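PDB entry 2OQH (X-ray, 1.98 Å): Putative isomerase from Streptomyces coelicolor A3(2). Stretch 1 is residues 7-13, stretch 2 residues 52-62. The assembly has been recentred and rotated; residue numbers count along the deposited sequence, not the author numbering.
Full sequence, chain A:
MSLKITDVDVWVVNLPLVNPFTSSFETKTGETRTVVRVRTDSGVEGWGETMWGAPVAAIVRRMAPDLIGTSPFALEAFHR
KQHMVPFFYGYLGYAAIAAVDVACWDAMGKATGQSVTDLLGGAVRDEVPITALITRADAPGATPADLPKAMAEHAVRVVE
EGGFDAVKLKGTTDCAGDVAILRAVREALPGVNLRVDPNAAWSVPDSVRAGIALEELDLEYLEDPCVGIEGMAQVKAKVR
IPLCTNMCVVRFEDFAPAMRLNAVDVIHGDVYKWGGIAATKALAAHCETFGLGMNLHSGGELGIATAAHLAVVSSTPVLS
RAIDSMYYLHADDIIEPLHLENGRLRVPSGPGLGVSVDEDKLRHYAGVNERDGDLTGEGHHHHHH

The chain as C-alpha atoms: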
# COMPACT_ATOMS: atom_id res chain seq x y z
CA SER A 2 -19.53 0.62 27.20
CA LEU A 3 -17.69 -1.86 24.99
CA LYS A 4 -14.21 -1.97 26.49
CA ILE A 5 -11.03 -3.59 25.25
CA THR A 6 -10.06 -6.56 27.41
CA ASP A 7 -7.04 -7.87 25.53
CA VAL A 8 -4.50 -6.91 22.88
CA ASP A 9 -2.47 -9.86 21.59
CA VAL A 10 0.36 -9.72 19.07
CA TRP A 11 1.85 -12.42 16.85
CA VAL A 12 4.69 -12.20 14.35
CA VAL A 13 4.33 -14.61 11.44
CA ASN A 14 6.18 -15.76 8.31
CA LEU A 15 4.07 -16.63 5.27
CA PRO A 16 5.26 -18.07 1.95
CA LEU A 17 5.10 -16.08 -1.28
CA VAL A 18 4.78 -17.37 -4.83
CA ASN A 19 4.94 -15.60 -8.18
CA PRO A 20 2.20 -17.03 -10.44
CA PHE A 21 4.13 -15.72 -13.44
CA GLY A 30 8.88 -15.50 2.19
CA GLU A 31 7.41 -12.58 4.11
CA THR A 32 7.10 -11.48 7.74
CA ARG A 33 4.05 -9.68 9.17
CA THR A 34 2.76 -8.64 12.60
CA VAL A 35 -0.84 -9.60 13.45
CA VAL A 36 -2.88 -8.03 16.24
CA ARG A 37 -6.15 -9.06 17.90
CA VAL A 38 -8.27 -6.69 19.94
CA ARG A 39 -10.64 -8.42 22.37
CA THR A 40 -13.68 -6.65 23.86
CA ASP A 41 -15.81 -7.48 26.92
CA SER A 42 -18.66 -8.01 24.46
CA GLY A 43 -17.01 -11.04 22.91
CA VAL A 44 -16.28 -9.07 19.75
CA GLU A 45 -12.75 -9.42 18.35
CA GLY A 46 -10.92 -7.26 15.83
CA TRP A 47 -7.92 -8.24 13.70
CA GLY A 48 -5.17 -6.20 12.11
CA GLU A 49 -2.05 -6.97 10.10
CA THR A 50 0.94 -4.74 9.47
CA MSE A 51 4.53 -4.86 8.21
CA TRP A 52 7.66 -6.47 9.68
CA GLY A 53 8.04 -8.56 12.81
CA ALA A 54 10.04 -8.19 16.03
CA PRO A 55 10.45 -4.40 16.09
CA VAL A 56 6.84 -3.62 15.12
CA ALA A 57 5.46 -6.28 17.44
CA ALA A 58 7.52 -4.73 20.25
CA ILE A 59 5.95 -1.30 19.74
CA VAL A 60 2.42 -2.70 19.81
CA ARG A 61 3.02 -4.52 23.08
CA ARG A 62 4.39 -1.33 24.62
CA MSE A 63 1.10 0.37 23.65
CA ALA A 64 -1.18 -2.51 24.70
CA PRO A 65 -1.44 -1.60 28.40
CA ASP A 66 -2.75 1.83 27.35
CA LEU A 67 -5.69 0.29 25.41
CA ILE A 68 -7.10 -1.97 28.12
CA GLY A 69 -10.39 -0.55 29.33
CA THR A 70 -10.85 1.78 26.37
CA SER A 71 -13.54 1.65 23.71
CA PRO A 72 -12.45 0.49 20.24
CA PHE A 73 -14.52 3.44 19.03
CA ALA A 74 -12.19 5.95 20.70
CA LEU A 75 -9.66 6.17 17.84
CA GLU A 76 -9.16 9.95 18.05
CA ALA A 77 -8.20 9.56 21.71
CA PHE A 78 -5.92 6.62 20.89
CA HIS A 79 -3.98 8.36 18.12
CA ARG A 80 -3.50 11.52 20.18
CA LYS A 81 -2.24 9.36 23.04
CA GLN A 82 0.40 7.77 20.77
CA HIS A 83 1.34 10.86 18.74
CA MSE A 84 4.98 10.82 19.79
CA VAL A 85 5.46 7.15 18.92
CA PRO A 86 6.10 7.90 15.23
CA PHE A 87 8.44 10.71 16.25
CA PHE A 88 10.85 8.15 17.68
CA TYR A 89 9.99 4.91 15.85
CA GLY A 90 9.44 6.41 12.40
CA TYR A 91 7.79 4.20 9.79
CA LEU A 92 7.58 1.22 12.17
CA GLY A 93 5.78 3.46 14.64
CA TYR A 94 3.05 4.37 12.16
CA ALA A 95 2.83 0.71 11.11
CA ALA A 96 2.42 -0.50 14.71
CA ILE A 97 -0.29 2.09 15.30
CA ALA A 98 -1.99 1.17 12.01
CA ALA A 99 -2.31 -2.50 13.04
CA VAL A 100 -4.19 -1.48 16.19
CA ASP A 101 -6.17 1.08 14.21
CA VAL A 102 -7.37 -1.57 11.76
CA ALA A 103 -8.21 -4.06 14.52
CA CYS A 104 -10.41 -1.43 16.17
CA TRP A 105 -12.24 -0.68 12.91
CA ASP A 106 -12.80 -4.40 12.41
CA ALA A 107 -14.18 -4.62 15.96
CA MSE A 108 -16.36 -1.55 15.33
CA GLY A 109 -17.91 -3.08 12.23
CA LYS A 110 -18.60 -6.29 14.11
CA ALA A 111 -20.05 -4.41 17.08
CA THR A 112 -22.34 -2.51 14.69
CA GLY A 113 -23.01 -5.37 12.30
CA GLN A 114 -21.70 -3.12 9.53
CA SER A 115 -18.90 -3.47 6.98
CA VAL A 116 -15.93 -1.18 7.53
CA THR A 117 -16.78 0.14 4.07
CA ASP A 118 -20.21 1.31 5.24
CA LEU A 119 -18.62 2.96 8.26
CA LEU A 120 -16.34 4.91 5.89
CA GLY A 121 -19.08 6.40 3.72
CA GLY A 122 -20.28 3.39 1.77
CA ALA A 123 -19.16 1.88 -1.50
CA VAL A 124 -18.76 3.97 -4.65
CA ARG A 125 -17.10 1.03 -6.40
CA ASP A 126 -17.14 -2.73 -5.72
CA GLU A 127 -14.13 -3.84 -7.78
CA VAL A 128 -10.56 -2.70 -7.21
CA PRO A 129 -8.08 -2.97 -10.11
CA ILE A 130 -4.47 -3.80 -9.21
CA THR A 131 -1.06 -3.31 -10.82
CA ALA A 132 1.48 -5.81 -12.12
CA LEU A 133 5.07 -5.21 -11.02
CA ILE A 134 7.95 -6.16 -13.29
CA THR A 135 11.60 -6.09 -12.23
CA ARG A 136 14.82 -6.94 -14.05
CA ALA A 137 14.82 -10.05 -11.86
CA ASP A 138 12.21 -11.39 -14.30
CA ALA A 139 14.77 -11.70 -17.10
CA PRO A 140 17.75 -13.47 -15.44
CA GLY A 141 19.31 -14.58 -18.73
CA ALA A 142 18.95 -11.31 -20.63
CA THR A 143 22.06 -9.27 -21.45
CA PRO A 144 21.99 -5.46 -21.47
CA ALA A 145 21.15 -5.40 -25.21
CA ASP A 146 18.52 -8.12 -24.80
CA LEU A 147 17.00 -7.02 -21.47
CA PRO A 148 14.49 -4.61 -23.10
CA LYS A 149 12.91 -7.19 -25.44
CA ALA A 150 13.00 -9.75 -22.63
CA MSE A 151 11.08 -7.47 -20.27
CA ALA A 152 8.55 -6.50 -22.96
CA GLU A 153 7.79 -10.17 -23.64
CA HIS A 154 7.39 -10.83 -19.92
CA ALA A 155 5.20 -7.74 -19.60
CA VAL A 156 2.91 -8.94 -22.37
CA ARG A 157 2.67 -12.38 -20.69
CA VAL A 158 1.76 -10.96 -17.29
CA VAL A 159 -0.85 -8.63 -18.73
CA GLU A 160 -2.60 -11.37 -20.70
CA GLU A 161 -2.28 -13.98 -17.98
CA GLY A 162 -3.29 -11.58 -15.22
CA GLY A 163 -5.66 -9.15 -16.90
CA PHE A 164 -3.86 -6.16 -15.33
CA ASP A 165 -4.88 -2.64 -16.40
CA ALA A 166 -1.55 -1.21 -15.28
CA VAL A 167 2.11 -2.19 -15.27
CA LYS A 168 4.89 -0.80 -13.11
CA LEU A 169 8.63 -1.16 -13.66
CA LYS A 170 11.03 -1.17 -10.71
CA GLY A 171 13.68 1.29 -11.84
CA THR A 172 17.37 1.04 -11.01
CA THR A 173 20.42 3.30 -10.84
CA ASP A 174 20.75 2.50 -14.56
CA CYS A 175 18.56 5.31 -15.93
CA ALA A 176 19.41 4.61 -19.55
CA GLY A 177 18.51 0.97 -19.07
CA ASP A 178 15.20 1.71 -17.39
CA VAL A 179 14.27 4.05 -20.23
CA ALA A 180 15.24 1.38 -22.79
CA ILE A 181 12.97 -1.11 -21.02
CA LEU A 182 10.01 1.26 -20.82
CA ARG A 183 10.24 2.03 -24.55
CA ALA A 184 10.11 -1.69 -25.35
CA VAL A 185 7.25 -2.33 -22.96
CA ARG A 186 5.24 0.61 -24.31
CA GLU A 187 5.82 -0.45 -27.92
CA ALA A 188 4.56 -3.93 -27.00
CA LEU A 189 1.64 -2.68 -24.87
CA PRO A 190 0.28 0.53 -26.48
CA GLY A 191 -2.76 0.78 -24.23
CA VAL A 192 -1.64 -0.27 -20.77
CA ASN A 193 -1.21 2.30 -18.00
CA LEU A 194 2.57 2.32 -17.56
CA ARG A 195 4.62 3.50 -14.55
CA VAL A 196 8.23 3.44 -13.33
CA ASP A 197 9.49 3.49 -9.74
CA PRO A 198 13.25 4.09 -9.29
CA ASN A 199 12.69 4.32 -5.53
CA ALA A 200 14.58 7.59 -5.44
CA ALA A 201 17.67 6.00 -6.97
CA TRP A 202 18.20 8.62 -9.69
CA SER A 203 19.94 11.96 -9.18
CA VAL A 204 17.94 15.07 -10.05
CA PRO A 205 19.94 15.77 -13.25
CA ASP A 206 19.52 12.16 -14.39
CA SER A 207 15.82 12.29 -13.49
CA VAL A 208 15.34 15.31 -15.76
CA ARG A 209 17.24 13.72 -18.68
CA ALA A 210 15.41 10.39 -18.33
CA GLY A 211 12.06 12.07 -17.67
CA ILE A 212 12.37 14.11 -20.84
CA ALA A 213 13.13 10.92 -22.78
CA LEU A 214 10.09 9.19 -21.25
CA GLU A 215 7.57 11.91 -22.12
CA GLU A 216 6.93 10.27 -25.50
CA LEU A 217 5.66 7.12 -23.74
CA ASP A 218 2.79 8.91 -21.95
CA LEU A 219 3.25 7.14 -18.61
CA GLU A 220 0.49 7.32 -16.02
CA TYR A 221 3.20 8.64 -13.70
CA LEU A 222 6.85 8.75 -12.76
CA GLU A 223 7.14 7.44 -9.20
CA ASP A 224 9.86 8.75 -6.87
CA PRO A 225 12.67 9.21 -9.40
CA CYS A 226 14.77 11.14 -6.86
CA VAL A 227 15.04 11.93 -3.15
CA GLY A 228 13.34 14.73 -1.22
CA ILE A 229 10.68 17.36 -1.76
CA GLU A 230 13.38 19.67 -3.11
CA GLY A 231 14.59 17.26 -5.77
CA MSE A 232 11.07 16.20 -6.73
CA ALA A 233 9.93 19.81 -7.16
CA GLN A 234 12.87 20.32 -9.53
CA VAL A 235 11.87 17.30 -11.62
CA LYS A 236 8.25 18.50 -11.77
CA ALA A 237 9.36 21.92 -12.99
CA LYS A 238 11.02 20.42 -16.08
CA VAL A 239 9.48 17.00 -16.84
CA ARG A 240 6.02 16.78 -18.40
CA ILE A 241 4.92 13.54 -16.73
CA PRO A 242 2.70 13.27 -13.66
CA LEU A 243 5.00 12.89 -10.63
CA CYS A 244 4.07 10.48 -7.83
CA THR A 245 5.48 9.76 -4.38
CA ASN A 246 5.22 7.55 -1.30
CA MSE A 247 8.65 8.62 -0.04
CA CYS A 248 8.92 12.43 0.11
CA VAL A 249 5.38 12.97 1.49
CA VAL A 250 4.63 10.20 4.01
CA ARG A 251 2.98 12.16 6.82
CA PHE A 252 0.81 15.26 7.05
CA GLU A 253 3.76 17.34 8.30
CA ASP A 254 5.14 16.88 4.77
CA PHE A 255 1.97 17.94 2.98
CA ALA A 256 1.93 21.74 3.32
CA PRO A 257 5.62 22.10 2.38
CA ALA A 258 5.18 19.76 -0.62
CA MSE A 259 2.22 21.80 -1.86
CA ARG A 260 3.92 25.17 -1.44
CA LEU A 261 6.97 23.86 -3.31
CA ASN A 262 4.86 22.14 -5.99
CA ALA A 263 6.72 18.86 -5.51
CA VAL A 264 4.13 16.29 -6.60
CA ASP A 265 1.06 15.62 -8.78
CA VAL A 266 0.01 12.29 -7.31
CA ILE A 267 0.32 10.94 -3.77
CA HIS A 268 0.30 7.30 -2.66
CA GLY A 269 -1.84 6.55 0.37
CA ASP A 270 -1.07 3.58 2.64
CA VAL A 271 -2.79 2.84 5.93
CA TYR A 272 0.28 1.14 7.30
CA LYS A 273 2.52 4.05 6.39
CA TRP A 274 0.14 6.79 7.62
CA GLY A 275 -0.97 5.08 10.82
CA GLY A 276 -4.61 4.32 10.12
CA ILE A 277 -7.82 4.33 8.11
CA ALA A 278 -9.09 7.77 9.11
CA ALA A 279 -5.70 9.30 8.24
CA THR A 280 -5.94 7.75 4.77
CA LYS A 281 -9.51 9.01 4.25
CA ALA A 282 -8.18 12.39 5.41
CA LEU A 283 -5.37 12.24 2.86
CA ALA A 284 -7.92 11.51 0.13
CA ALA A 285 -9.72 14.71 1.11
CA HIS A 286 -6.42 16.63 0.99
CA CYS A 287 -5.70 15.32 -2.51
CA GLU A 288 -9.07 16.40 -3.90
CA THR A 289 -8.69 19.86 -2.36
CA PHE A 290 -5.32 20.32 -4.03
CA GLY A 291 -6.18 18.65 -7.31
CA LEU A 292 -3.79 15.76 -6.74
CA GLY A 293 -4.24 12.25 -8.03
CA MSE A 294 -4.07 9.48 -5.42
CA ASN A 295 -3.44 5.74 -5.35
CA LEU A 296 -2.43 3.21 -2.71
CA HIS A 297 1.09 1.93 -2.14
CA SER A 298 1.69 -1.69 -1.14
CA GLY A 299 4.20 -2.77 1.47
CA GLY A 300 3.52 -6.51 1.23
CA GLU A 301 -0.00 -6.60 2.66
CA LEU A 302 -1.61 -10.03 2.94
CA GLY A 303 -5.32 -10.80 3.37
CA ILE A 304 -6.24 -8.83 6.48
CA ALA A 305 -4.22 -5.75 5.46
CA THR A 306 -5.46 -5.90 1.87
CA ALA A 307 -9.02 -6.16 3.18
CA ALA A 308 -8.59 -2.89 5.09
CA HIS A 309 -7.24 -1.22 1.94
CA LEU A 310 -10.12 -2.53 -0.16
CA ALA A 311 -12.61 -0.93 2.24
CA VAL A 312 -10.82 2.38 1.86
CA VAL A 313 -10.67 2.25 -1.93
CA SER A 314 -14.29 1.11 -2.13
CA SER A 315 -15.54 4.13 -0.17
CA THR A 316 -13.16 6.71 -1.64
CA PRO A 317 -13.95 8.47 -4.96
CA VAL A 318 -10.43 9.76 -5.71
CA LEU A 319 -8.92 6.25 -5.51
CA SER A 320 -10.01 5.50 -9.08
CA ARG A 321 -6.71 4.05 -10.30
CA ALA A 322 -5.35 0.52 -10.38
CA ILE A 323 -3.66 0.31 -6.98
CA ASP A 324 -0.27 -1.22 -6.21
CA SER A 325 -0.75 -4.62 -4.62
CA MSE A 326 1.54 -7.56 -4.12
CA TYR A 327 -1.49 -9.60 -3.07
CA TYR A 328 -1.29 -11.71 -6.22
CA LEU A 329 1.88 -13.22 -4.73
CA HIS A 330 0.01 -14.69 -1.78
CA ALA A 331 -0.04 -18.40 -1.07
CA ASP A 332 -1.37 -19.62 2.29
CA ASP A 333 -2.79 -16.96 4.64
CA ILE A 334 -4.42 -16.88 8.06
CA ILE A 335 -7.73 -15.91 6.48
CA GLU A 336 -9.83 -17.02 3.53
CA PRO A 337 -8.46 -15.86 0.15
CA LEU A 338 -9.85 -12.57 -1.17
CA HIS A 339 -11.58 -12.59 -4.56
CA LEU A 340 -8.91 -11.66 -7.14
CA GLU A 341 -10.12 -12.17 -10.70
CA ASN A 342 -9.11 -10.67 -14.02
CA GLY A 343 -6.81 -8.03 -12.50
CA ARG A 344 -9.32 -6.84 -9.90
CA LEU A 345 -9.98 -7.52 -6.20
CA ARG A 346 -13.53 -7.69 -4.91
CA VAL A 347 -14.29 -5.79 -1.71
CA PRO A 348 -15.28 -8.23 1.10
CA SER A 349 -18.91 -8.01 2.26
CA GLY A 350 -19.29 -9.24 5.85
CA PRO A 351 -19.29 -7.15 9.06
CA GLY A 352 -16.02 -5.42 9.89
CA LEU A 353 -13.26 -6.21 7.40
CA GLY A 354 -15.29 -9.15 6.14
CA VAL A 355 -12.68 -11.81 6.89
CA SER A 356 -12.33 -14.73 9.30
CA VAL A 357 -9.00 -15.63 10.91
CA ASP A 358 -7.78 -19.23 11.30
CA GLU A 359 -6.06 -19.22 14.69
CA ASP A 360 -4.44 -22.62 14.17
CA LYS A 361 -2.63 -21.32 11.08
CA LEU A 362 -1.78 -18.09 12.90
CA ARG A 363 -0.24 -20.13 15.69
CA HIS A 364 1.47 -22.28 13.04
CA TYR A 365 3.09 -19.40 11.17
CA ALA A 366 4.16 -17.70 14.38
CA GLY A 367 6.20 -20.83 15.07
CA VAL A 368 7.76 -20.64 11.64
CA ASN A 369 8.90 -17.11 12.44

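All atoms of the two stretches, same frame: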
# COMPACT_ATOMS: atom_id res chain seq x y z
N ASP A 7 -8.35 -7.34 25.88
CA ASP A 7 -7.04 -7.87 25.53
C ASP A 7 -6.52 -7.40 24.18
O ASP A 7 -7.29 -7.17 23.25
CB ASP A 7 -7.08 -9.40 25.53
CG ASP A 7 -7.52 -9.98 26.86
OD1 ASP A 7 -6.71 -10.00 27.81
OD2 ASP A 7 -8.69 -10.40 26.96
N VAL A 8 -5.20 -7.30 24.09
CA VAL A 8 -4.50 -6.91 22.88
C VAL A 8 -3.36 -7.91 22.74
O VAL A 8 -2.38 -7.85 23.49
CB VAL A 8 -3.88 -5.50 22.98
CG1 VAL A 8 -3.20 -5.14 21.67
CG2 VAL A 8 -4.96 -4.47 23.31
N ASP A 9 -3.49 -8.84 21.80
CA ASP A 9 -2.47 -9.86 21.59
C ASP A 9 -1.75 -9.68 20.26
O ASP A 9 -2.38 -9.36 19.24
CB ASP A 9 -3.11 -11.24 21.67
CG ASP A 9 -3.64 -11.54 23.06
OD1 ASP A 9 -2.81 -11.58 23.99
OD2 ASP A 9 -4.86 -11.73 23.21
N VAL A 10 -0.45 -9.91 20.27
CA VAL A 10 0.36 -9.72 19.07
C VAL A 10 1.16 -10.95 18.68
O VAL A 10 1.79 -11.59 19.52
CB VAL A 10 1.34 -8.54 19.27
CG1 VAL A 10 1.92 -8.11 17.94
CG2 VAL A 10 0.64 -7.38 19.96
N TRP A 11 1.12 -11.28 17.39
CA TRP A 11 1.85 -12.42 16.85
C TRP A 11 2.69 -11.91 15.69
O TRP A 11 2.30 -10.98 15.00
CB TRP A 11 0.91 -13.48 16.29
CG TRP A 11 0.06 -14.23 17.28
CD1 TRP A 11 0.37 -15.40 17.91
CD2 TRP A 11 -1.26 -13.87 17.71
NE1 TRP A 11 -0.69 -15.81 18.70
CE2 TRP A 11 -1.70 -14.88 18.59
CE3 TRP A 11 -2.12 -12.80 17.43
CZ2 TRP A 11 -2.97 -14.85 19.20
CZ3 TRP A 11 -3.38 -12.77 18.04
CH2 TRP A 11 -3.79 -13.79 18.91
N VAL A 12 3.84 -12.53 15.48
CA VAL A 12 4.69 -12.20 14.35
C VAL A 12 4.68 -13.50 13.55
O VAL A 12 4.90 -14.57 14.11
CB VAL A 12 6.14 -11.86 14.76
CG1 VAL A 12 7.00 -11.66 13.51
CG2 VAL A 12 6.16 -10.58 15.58
N VAL A 13 4.40 -13.41 12.26
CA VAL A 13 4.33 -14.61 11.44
C VAL A 13 5.10 -14.50 10.12
O VAL A 13 5.35 -13.40 9.62
CB VAL A 13 2.86 -14.94 11.11
CG1 VAL A 13 2.07 -15.10 12.40
CG2 VAL A 13 2.26 -13.82 10.27
N TRP A 52 6.57 -5.98 8.84
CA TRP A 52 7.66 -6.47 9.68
C TRP A 52 7.27 -7.28 10.90
O TRP A 52 6.09 -7.50 11.17
CB TRP A 52 8.55 -5.29 10.09
CG TRP A 52 9.32 -4.73 8.93
CD1 TRP A 52 8.92 -4.69 7.62
CD2 TRP A 52 10.59 -4.07 8.98
NE1 TRP A 52 9.87 -4.05 6.86
CE2 TRP A 52 10.90 -3.66 7.67
CE3 TRP A 52 11.49 -3.78 10.01
CZ2 TRP A 52 12.08 -2.97 7.36
CZ3 TRP A 52 12.67 -3.09 9.70
CH2 TRP A 52 12.95 -2.70 8.39
N GLY A 53 8.28 -7.74 11.64
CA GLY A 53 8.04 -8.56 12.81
C GLY A 53 8.48 -7.99 14.16
O GLY A 53 7.87 -7.04 14.66
N ALA A 54 9.53 -8.58 14.72
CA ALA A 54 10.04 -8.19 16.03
C ALA A 54 9.94 -6.71 16.42
O ALA A 54 9.27 -6.38 17.40
CB ALA A 54 11.49 -8.67 16.19
N PRO A 55 10.57 -5.80 15.67
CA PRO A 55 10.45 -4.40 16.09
C PRO A 55 9.03 -3.80 16.12
O PRO A 55 8.69 -3.03 17.02
CB PRO A 55 11.39 -3.67 15.14
CG PRO A 55 11.32 -4.49 13.89
CD PRO A 55 11.34 -5.92 14.43
N VAL A 56 8.19 -4.16 15.15
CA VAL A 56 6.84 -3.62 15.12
C VAL A 56 6.00 -4.25 16.22
O VAL A 56 5.20 -3.58 16.87
CB VAL A 56 6.15 -3.86 13.76
CG1 VAL A 56 4.74 -3.31 13.79
CG2 VAL A 56 6.95 -3.19 12.65
N ALA A 57 6.19 -5.56 16.41
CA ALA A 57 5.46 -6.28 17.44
C ALA A 57 5.83 -5.71 18.81
O ALA A 57 4.99 -5.63 19.69
CB ALA A 57 5.81 -7.76 17.38
N ALA A 58 7.08 -5.29 18.98
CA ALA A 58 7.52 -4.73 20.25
C ALA A 58 6.81 -3.42 20.58
O ALA A 58 6.44 -3.17 21.72
CB ALA A 58 9.03 -4.51 20.25
N ILE A 59 6.62 -2.58 19.56
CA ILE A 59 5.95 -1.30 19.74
C ILE A 59 4.49 -1.50 20.15
O ILE A 59 3.98 -0.81 21.03
CB ILE A 59 6.00 -0.45 18.45
CG1 ILE A 59 7.46 -0.19 18.05
CG2 ILE A 59 5.29 0.88 18.65
CD1 ILE A 59 7.61 0.50 16.71
N VAL A 60 3.82 -2.44 19.50
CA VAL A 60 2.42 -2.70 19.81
C VAL A 60 2.25 -3.15 21.26
O VAL A 60 1.35 -2.70 21.96
CB VAL A 60 1.82 -3.78 18.91
CG1 VAL A 60 0.34 -3.96 19.22
CG2 VAL A 60 2.01 -3.39 17.45
N ARG A 61 3.12 -4.05 21.71
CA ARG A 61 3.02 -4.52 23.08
C ARG A 61 3.28 -3.40 24.08
O ARG A 61 2.73 -3.41 25.17
CB ARG A 61 3.96 -5.70 23.31
CG ARG A 61 3.51 -6.95 22.53
CD ARG A 61 4.47 -8.10 22.75
NE ARG A 61 4.07 -9.28 21.99
CZ ARG A 61 4.88 -9.97 21.20
NH1 ARG A 61 6.15 -9.59 21.06
NH2 ARG A 61 4.44 -11.04 20.55
N ARG A 62 4.12 -2.44 23.71
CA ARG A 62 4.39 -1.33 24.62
C ARG A 62 3.20 -0.37 24.67
O ARG A 62 3.10 0.46 25.57
CB ARG A 62 5.67 -0.57 24.21
CG ARG A 62 6.97 -1.31 24.58
CD ARG A 62 8.22 -0.44 24.38
NE ARG A 62 9.44 -1.09 24.90
CZ ARG A 62 10.65 -0.54 24.89
NH1 ARG A 62 10.84 0.68 24.39
NH2 ARG A 62 11.69 -1.21 25.39

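Residues 7-13 form part of a β-strand and residues 54-62 part of a helix that lies along one face of it, running antiparallel. The angle between their N-to-C directions is 180°, and the closest approach of the axes is 8.6 Å. The register follows from the nearest CA pairs: Val12 CA lies 5.2 Å from Gly53 CA, and Val10 CA lies 6.4 Å from Ala57 CA, so the strand ascends as the helix descends. Together the stretches bury 327 Å², summed over both sides.

Strand alternation decides which residues take part. The CA-to-CB bonds of Val8, Val10 and Val12 point toward the helix, whereas those of Asp9, Trp11 and Val13 point away. All three facing valines have chi1 in the t well, and they form a row of branched bumps. Stretch 2 meets this row through Gly53, Ala57 and then the neighbours Val60 and Arg61, three or four residues apart, about one helical turn.

The tightest fit is at Gly53. Val12 CG1 sits 3.3 Å from Gly53 CA, occupying space that a side chain would otherwise need: an ideal CB built on Gly53 would lie 2.6 Å from Val12 CG1, a clash. The absent side chain is therefore the hollow into which this methyl fits, and it allows the backbones to come close here.

Ala57 supplies a small bump between two larger ones. The CA-to-CB bond of Ala57 points toward the strand, and Ala57 CB lies 3.4 Å from Val12 CG2 and 3.9 Å from Val10 CG1, so one methyl touches both valines. These contacts are apolar and depend on close fit rather than direction. One turn later, Val60 CG1 packs 3.5 Å from Val10 CG2, while the same Val60 CG1 is 4.5 Å from Val8 CG1, a looser contact. Val10 thus touches both Ala57 and Val60, and with 93 Å² covered it loses more surface to the other stretch than any other residue.

Arg61 adds the polar link. Its CA-to-CB bond points sideways, but the extended chain (chi1 m, chi2 and chi3 t) brings its end nearer the strand. Arg61 NH2 donates a hydrogen bond to Val10 O at 2.9 Å, with an N-H...acceptor angle of 140°; the carbonyl oxygen lies at the guanidinium edge, near its plane, where the N-H groups point. On the way, Arg61 CG passes 3.9 Å from Val10 CG2, so the aliphatic part of the arginine extends the apolar packing around the same valine.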